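Local coordinates for Exo beta-1,2-glucooligosaccharide sophorohydrolase (non-reducing end) (Parabacteroides distasonis ATCC 8503, PDB 5Z06), which hydrolyses linear beta-1,2-glucan and beta-1,2-glucooligosaccharides as an exo-type enzyme, releasing sophorose from the non-reducing end, at residues A310-P315 with S369-G374; N318-T323 with K378-F383. One frame throughout, in Å; residues are numbered along the deposited sequence.

Interactions 1 and 2 meet at the two-stranded antiparallel sheet formed by 320-322 and 371-373, and their centres lie about 5 Å apart. Each spans this sheet from a different side: 310-315 reaches past 320-322 to 371-373, whereas 378-383 reaches past 371-373 to 320-322. Their chemistry follows their place. Interaction 1 is buried, and its carboxylate is matched with an aromatic edge and, through a water, with an imidazole, and is paired in a salt bridge with Arg76. Interaction 2 is only partly buried, covers more area between its segments (154 against 97 Å²) and is wholly apolar, a methionine lying against a phenylalanine and a valine. Phe371 and Met320 touch, joining the two clusters.

Interaction 1. Residues A310-P315 with S369-G374; sequences ARENIP and SHFIDG
Glu312 presents its carboxylate to the rim of the Phe371 ring, and the two planes stand almost perpendicular, 89° apart. The carboxylate carbon CD lies in the plane of the ring at its edge, and Glu312 OE1 approaches Phe371 CE1 to 3.4 Å. The other oxygen, Glu312 OE2, is 3.7 Å from Phe371 CZ. An acidic group at this place faces the ring hydrogens, the positive side of the aromatic quadrupole, an arrangement that is probably favourable for a negatively charged group. The glutamate gets there by a bend: CG is anti to the backbone N (chi1 170°), and a turn at chi2 (68°) swings the carboxylate onto the ring edge.

A water donates to Glu312 OE1 at 2.6 Å and is 2.8 Å from His370 NE2, in the plane of the imidazole, spanning a gap too wide for a direct bond. The two neighbouring rings of 369-374 also lie against each other, slipped so that Phe371 CZ rests 3.2 Å above the imidazole plane near its rim. The ring edge faces both carboxylate oxygens; OE1 also takes the water, roughly at right angles to the ring contact, while OE2 forms a salt bridge with Arg76.

Ser369 OG donates to Phe371 O at 2.7 Å, from above the carbonyl plane, and ties the turn to the start of strand 371-373. Strand 320-322 runs between the two segments, and its Met320 and Ala322 touch both Glu312 and Phe371. A glycerol, probably from the crystallisation liquor, lies about 4 Å from the His370 side chain and may mark a pocket. The arrangement is a buried carboxylate at an aromatic edge, water-bridged to histidine, joining 310-315 to strand 371-373 across strand 320-322 in this GH144 hydrolase.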
ATOM      1  N   ALA A 310      12.552  -2.548   2.272  1.00 26.42           N
ATOM      2  CA  ALA A 310      11.225  -2.160   1.867  1.00 26.60           C
ATOM      3  C   ALA A 310      10.536  -1.375   2.936  1.00 26.73           C
ATOM      4  O   ALA A 310      10.431  -1.815   4.066  1.00 25.99           O
ATOM      5  CB  ALA A 310      10.388  -3.376   1.517  1.00 25.66           C
ATOM      6  N   ARG A 311      10.020  -0.225   2.546  1.00 26.23           N
ATOM      7  CA  ARG A 311       9.184   0.517   3.415  1.00 27.16           C
ATOM      8  C   ARG A 311       7.872  -0.215   3.651  1.00 26.28           C
ATOM      9  O   ARG A 311       7.402  -0.960   2.804  1.00 27.42           O
ATOM     10  CB  ARG A 311       8.986   1.927   2.854  1.00 29.35           C
ATOM     11  CG  ARG A 311      10.265   2.707   3.045  1.00 31.48           C
ATOM     12  CD  ARG A 311      10.110   4.181   2.888  1.00 33.83           C
ATOM     13  NE  ARG A 311      10.553   4.556   1.574  1.00 35.73           N
ATOM     14  CZ  ARG A 311      11.543   5.392   1.261  1.00 31.75           C
ATOM     15  NH1 ARG A 311      12.252   6.065   2.158  1.00 31.88           N
ATOM     16  NH2 ARG A 311      11.782   5.578  -0.019  1.00 29.87           N
ATOM     17  N   GLU A 312       7.310  -0.028   4.828  1.00 24.61           N
ATOM     18  CA  GLU A 312       6.013  -0.586   5.126  1.00 25.98           C
ATOM     19  C   GLU A 312       5.009  -0.172   4.065  1.00 26.28           C
ATOM     20  O   GLU A 312       4.240  -0.988   3.581  1.00 27.96           O
ATOM     21  CB  GLU A 312       5.533  -0.118   6.487  1.00 25.47           C
ATOM     22  CG  GLU A 312       4.081  -0.452   6.823  1.00 26.45           C
ATOM     23  CD  GLU A 312       3.770  -1.918   7.018  1.00 26.90           C
ATOM     24  OE1 GLU A 312       4.557  -2.805   6.596  1.00 27.76           O
ATOM     25  OE2 GLU A 312       2.700  -2.187   7.627  1.00 27.16           O
ATOM     26  N   ASN A 313       5.009   1.108   3.740  1.00 25.61           N
ATOM     27  CA  ASN A 313       4.109   1.630   2.724  1.00 26.42           C
ATOM     28  C   ASN A 313       4.593   2.991   2.276  1.00 25.32           C
ATOM     29  O   ASN A 313       5.330   3.656   3.002  1.00 26.04           O
ATOM     30  CB  ASN A 313       2.650   1.731   3.235  1.00 26.29           C
ATOM     31  CG  ASN A 313       2.507   2.669   4.399  1.00 25.83           C
ATOM     32  OD1 ASN A 313       2.899   2.335   5.520  1.00 25.07           O
ATOM     33  ND2 ASN A 313       1.983   3.865   4.140  1.00 27.36           N
ATOM     34  N   ILE A 314       4.145   3.378   1.086  1.00 25.98           N
ATOM     35  CA  ILE A 314       4.418   4.688   0.488  1.00 25.74           C
ATOM     36  C   ILE A 314       3.077   5.261  -0.002  1.00 26.42           C
ATOM     37  O   ILE A 314       2.354   4.579  -0.763  1.00 25.28           O
ATOM     38  CB  ILE A 314       5.431   4.563  -0.673  1.00 25.56           C
ATOM     39  CG1 ILE A 314       6.699   3.811  -0.196  1.00 25.34           C
ATOM     40  CG2 ILE A 314       5.779   5.930  -1.257  1.00 26.25           C
ATOM     41  CD1 ILE A 314       7.779   3.653  -1.267  1.00 24.21           C
ATOM     42  N   PRO A 315       2.710   6.467   0.435  1.00 25.92           N
ATOM     43  CA  PRO A 315       3.466   7.265   1.382  1.00 25.98           C
ATOM     44  C   PRO A 315       3.237   6.780   2.798  1.00 26.81           C
ATOM     45  O   PRO A 315       2.089   6.581   3.213  1.00 28.72           O
ATOM     46  CB  PRO A 315       2.880   8.653   1.208  1.00 26.76           C
ATOM     47  CG  PRO A 315       1.453   8.412   0.799  1.00 26.60           C
ATOM     48  CD  PRO A 315       1.494   7.171  -0.028  1.00 27.54           C
ATOM     49  N   SER A 369      12.833  -7.876  14.212  1.00 25.38           N
ATOM     50  CA  SER A 369      11.520  -7.303  14.411  1.00 27.35           C
ATOM     51  C   SER A 369      10.823  -7.077  13.067  1.00 29.03           C
ATOM     52  O   SER A 369      11.438  -7.113  12.002  1.00 26.91           O
ATOM     53  CB  SER A 369      11.650  -5.955  15.107  1.00 27.87           C
ATOM     54  OG  SER A 369      12.461  -5.082  14.353  1.00 27.60           O
ATOM     55  N   HIS A 370       9.531  -6.818  13.161  1.00 27.00           N
ATOM     56  CA  HIS A 370       8.704  -6.523  12.026  1.00 26.29           C
ATOM     57  C   HIS A 370       9.186  -5.249  11.366  1.00 26.80           C
ATOM     58  O   HIS A 370       9.324  -5.186  10.156  1.00 25.83           O
ATOM     59  CB  HIS A 370       7.276  -6.317  12.502  1.00 24.47           C
ATOM     60  CG  HIS A 370       6.262  -6.271  11.411  1.00 23.52           C
ATOM     61  ND1 HIS A 370       4.948  -6.613  11.643  1.00 23.25           N
ATOM     62  CD2 HIS A 370       6.344  -5.932  10.102  1.00 22.44           C
ATOM     63  CE1 HIS A 370       4.264  -6.472  10.521  1.00 24.11           C
ATOM     64  NE2 HIS A 370       5.086  -6.075   9.566  1.00 23.00           N
ATOM     65  N   PHE A 371       9.402  -4.232  12.192  1.00 28.19           N
ATOM     66  CA  PHE A 371       9.771  -2.930  11.714  1.00 27.61           C
ATOM     67  C   PHE A 371      11.106  -2.525  12.270  1.00 28.86           C
ATOM     68  O   PHE A 371      11.394  -2.745  13.452  1.00 31.44           O
ATOM     69  CB  PHE A 371       8.713  -1.949  12.098  1.00 25.83           C
ATOM     70  CG  PHE A 371       7.382  -2.305  11.559  1.00 26.14           C
ATOM     71  CD1 PHE A 371       7.108  -2.123  10.207  1.00 25.80           C
ATOM     72  CD2 PHE A 371       6.395  -2.837  12.384  1.00 25.55           C
ATOM     73  CE1 PHE A 371       5.864  -2.460   9.686  1.00 26.20           C
ATOM     74  CE2 PHE A 371       5.151  -3.155  11.876  1.00 26.42           C
ATOM     75  CZ  PHE A 371       4.876  -2.955  10.520  1.00 26.02           C
ATOM     76  N   ILE A 372      11.925  -1.966  11.392  1.00 27.84           N
ATOM     77  CA  ILE A 372      13.215  -1.435  11.753  1.00 28.96           C
ATOM     78  C   ILE A 372      13.345  -0.051  11.129  1.00 29.86           C
ATOM     79  O   ILE A 372      12.841   0.211  10.026  1.00 29.72           O
ATOM     80  CB  ILE A 372      14.344  -2.336  11.260  1.00 27.67           C
ATOM     81  CG1 ILE A 372      14.028  -3.814  11.555  1.00 28.60           C
ATOM     82  CG2 ILE A 372      15.658  -1.903  11.896  1.00 27.66           C
ATOM     83  CD1 ILE A 372      15.022  -4.814  10.972  1.00 30.24           C
ATOM     84  N   ASP A 373      14.017   0.835  11.843  1.00 28.56           N
ATOM     85  CA  ASP A 373      14.340   2.135  11.308  1.00 30.97           C
ATOM     86  C   ASP A 373      15.570   1.897  10.447  1.00 30.22           C
ATOM     87  O   ASP A 373      16.628   1.533  10.947  1.00 27.81           O
ATOM     88  CB  ASP A 373      14.569   3.156  12.438  1.00 32.09           C
ATOM     89  CG  ASP A 373      14.831   4.556  11.929  1.00 32.27           C
ATOM     90  OD1 ASP A 373      15.518   4.727  10.904  1.00 33.55           O
ATOM     91  OD2 ASP A 373      14.370   5.504  12.577  1.00 36.55           O
ATOM     92  N   GLY A 374      15.401   2.094   9.141  1.00 30.44           N
ATOM     93  CA  GLY A 374      16.445   1.854   8.161  1.00 30.12           C
ATOM     94  C   GLY A 374      17.687   2.695   8.336  1.00 30.25           C
ATOM     95  O   GLY A 374      18.745   2.311   7.900  1.00 32.04           O
TER
HETATM   96  O   HOH W   1       4.342  -5.328   7.018  1.00 25.01           O

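Interaction 2. Residues N318-T323 with K378-F383; sequences NDMIAT and KTVAFF
The terminal methyl of Met320 sits squarely over the ring of Phe382, its CE 3.6 Å from the ring centroid and only 9° off the ring normal. This is a CH-pi contact with an almost vertical approach, and it leaves CE nearly equidistant from all six ring carbons. The sulfur takes a different place: Met320 SD is 4.1 Å from the same centroid but slanted by 34°, nearer the CG end of the ring, and it also touches Phe382 CB at 3.7 Å.

The methionine chain explains the fit. It runs out extended from strand 320-322 through chi1 and chi2, and then folds at chi3 (75°), which lays the methyl down on the aromatic face. The two side chains meet at about a right angle. Val380 closes on the same thioether from its own side, its CG1 3.7 Å from Met320 SD, while its CB and CG2 lie alongside Met320 CG at longer range. Two apolar groups of 378-383 therefore grip one flexible side chain.

Between them, Ala381 is the centre of an inverse gamma turn, with a weak bond from Phe382 N to Val380 O (3.0 Å); the tight turn is consistent with both flanking side chains pointing toward the methionine. Val380 is also joined by backbone hydrogen bonding to Phe371, whose ring meets that of Phe382 edge-to-face. A serine in place of Phe382 would probably leave the Met320 methyl without its aromatic platform and free to turn about chi3, and would take from Phe371 one of its edge-to-face partners.

The pairing is a Met-aromatic contact, here fastening the loop between strands 371-373 and 390-391 to the strand that leads directly into helix 323-338.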
ATOM      1  N   ASN A 318       9.024   7.441   6.380  1.00 31.62           N
ATOM      2  CA  ASN A 318      10.127   7.588   5.477  1.00 35.50           C
ATOM      3  C   ASN A 318      11.239   6.575   5.791  1.00 34.80           C
ATOM      4  O   ASN A 318      11.931   6.073   4.882  1.00 36.00           O
ATOM      5  CB  ASN A 318      10.631   9.031   5.549  1.00 39.42           C
ATOM      6  CG  ASN A 318      11.795   9.286   4.623  1.00 46.94           C
ATOM      7  OD1 ASN A 318      12.870   9.737   5.054  1.00 53.99           O
ATOM      8  ND2 ASN A 318      11.603   8.979   3.345  1.00 49.18           N
ATOM      9  N   ASP A 319      11.418   6.271   7.071  1.00 33.35           N
ATOM     10  CA  ASP A 319      12.591   5.513   7.523  1.00 33.26           C
ATOM     11  C   ASP A 319      12.304   4.093   7.931  1.00 31.64           C
ATOM     12  O   ASP A 319      13.223   3.295   8.065  1.00 31.80           O
ATOM     13  CB  ASP A 319      13.248   6.224   8.705  1.00 33.98           C
ATOM     14  CG  ASP A 319      13.718   7.629   8.359  1.00 35.44           C
ATOM     15  OD1 ASP A 319      13.974   7.930   7.172  1.00 36.82           O
ATOM     16  OD2 ASP A 319      13.833   8.430   9.292  1.00 38.14           O
ATOM     17  N   MET A 320      11.038   3.759   8.115  1.00 30.08           N
ATOM     18  CA  MET A 320      10.704   2.486   8.682  1.00 29.76           C
ATOM     19  C   MET A 320      10.569   1.457   7.595  1.00 29.34           C
ATOM     20  O   MET A 320       9.746   1.603   6.698  1.00 32.69           O
ATOM     21  CB  MET A 320       9.403   2.589   9.463  1.00 30.67           C
ATOM     22  CG  MET A 320       9.071   1.362  10.248  1.00 29.13           C
ATOM     23  SD  MET A 320       7.497   1.606  11.070  1.00 31.02           S
ATOM     24  CE  MET A 320       6.359   1.419   9.693  1.00 30.37           C
ATOM     25  N   ILE A 321      11.364   0.401   7.708  1.00 30.46           N
ATOM     26  CA  ILE A 321      11.254  -0.754   6.832  1.00 28.91           C
ATOM     27  C   ILE A 321      10.524  -1.880   7.514  1.00 28.34           C
ATOM     28  O   ILE A 321      10.498  -1.984   8.735  1.00 28.98           O
ATOM     29  CB  ILE A 321      12.600  -1.194   6.230  1.00 29.16           C
ATOM     30  CG1 ILE A 321      13.604  -1.696   7.268  1.00 29.25           C
ATOM     31  CG2 ILE A 321      13.169  -0.061   5.412  1.00 28.78           C
ATOM     32  CD1 ILE A 321      13.623  -3.197   7.421  1.00 31.19           C
ATOM     33  N   ALA A 322       9.838  -2.663   6.697  1.00 27.29           N
ATOM     34  CA  ALA A 322       9.104  -3.833   7.156  1.00 26.68           C
ATOM     35  C   ALA A 322       9.946  -5.018   6.708  1.00 26.58           C
ATOM     36  O   ALA A 322      10.294  -5.126   5.538  1.00 23.76           O
ATOM     37  CB  ALA A 322       7.725  -3.881   6.534  1.00 25.94           C
ATOM     38  N   THR A 323      10.303  -5.879   7.651  1.00 23.96           N
ATOM     39  CA  THR A 323      11.229  -6.942   7.366  1.00 24.47           C
ATOM     40  C   THR A 323      10.629  -8.042   6.530  1.00 25.04           C
ATOM     41  O   THR A 323      11.321  -8.599   5.692  1.00 26.09           O
ATOM     42  CB  THR A 323      11.758  -7.529   8.672  1.00 25.16           C
ATOM     43  OG1 THR A 323      10.646  -7.828   9.502  1.00 23.83           O
ATOM     44  CG2 THR A 323      12.646  -6.505   9.344  1.00 23.47           C
ATOM     45  N   LYS A 378      17.461   0.175  14.417  1.00 29.82           N
ATOM     46  CA  LYS A 378      16.708   0.031  15.661  1.00 33.72           C
ATOM     47  C   LYS A 378      15.283  -0.369  15.321  1.00 34.15           C
ATOM     48  O   LYS A 378      14.663   0.173  14.393  1.00 32.80           O
ATOM     49  CB  LYS A 378      16.684   1.333  16.485  1.00 37.40           C
ATOM     50  CG  LYS A 378      18.044   1.852  16.971  1.00 39.84           C
ATOM     51  CD  LYS A 378      18.865   0.813  17.724  1.00 42.46           C
ATOM     52  CE  LYS A 378      18.101   0.250  18.925  1.00 46.04           C
ATOM     53  NZ  LYS A 378      18.872  -0.847  19.574  1.00 49.17           N
ATOM     54  N   THR A 379      14.775  -1.318  16.087  1.00 34.73           N
ATOM     55  CA  THR A 379      13.401  -1.742  15.997  1.00 32.09           C
ATOM     56  C   THR A 379      12.458  -0.568  16.240  1.00 32.07           C
ATOM     57  O   THR A 379      12.734   0.316  17.038  1.00 31.03           O
ATOM     58  CB  THR A 379      13.171  -2.886  16.971  1.00 32.01           C
ATOM     59  OG1 THR A 379      13.848  -4.030  16.445  1.00 31.09           O
ATOM     60  CG2 THR A 379      11.662  -3.203  17.206  1.00 32.87           C
ATOM     61  N   VAL A 380      11.370  -0.554  15.486  1.00 30.19           N
ATOM     62  CA  VAL A 380      10.318   0.424  15.648  1.00 31.29           C
ATOM     63  C   VAL A 380       9.124  -0.382  16.123  1.00 30.55           C
ATOM     64  O   VAL A 380       8.744  -1.352  15.487  1.00 32.84           O
ATOM     65  CB  VAL A 380      10.001   1.155  14.311  1.00 31.07           C
ATOM     66  CG1 VAL A 380       8.832   2.123  14.476  1.00 29.99           C
ATOM     67  CG2 VAL A 380      11.245   1.878  13.801  1.00 31.24           C
ATOM     68  N   ALA A 381       8.540   0.033  17.238  1.00 30.78           N
ATOM     69  CA  ALA A 381       7.383  -0.624  17.821  1.00 31.19           C
ATOM     70  C   ALA A 381       6.120  -0.026  17.193  1.00 32.21           C
ATOM     71  O   ALA A 381       5.237   0.515  17.856  1.00 30.18           O
ATOM     72  CB  ALA A 381       7.407  -0.466  19.335  1.00 30.26           C
ATOM     73  N   PHE A 382       6.032  -0.188  15.878  1.00 33.49           N
ATOM     74  CA  PHE A 382       5.004   0.445  15.081  1.00 30.98           C
ATOM     75  C   PHE A 382       3.601  -0.027  15.440  1.00 30.61           C
ATOM     76  O   PHE A 382       2.682   0.765  15.429  1.00 26.64           O
ATOM     77  CB  PHE A 382       5.266   0.187  13.602  1.00 30.20           C
ATOM     78  CG  PHE A 382       4.341   0.928  12.686  1.00 28.98           C
ATOM     79  CD1 PHE A 382       4.312   2.318  12.689  1.00 28.70           C
ATOM     80  CD2 PHE A 382       3.503   0.237  11.814  1.00 28.69           C
ATOM     81  CE1 PHE A 382       3.471   3.007  11.844  1.00 28.22           C
ATOM     82  CE2 PHE A 382       2.657   0.919  10.965  1.00 29.00           C
ATOM     83  CZ  PHE A 382       2.641   2.306  10.979  1.00 29.54           C
ATOM     84  N   PHE A 383       3.458  -1.312  15.746  1.00 31.48           N
ATOM     85  CA  PHE A 383       2.164  -1.894  16.133  1.00 34.70           C
ATOM     86  C   PHE A 383       1.814  -1.762  17.617  1.00 37.27           C
ATOM     87  O   PHE A 383       0.759  -2.251  18.055  1.00 40.24           O
ATOM     88  CB  PHE A 383       2.098  -3.375  15.730  1.00 33.48           C
ATOM     89  CG  PHE A 383       1.939  -3.615  14.259  1.00 32.20           C
ATOM     90  CD1 PHE A 383       1.688  -2.582  13.349  1.00 31.13           C
ATOM     91  CD2 PHE A 383       1.959  -4.913  13.798  1.00 31.04           C
ATOM     92  CE1 PHE A 383       1.516  -2.853  12.017  1.00 32.46           C
ATOM     93  CE2 PHE A 383       1.781  -5.187  12.463  1.00 33.42           C
ATOM     94  CZ  PHE A 383       1.567  -4.152  11.575  1.00 33.68           C
TER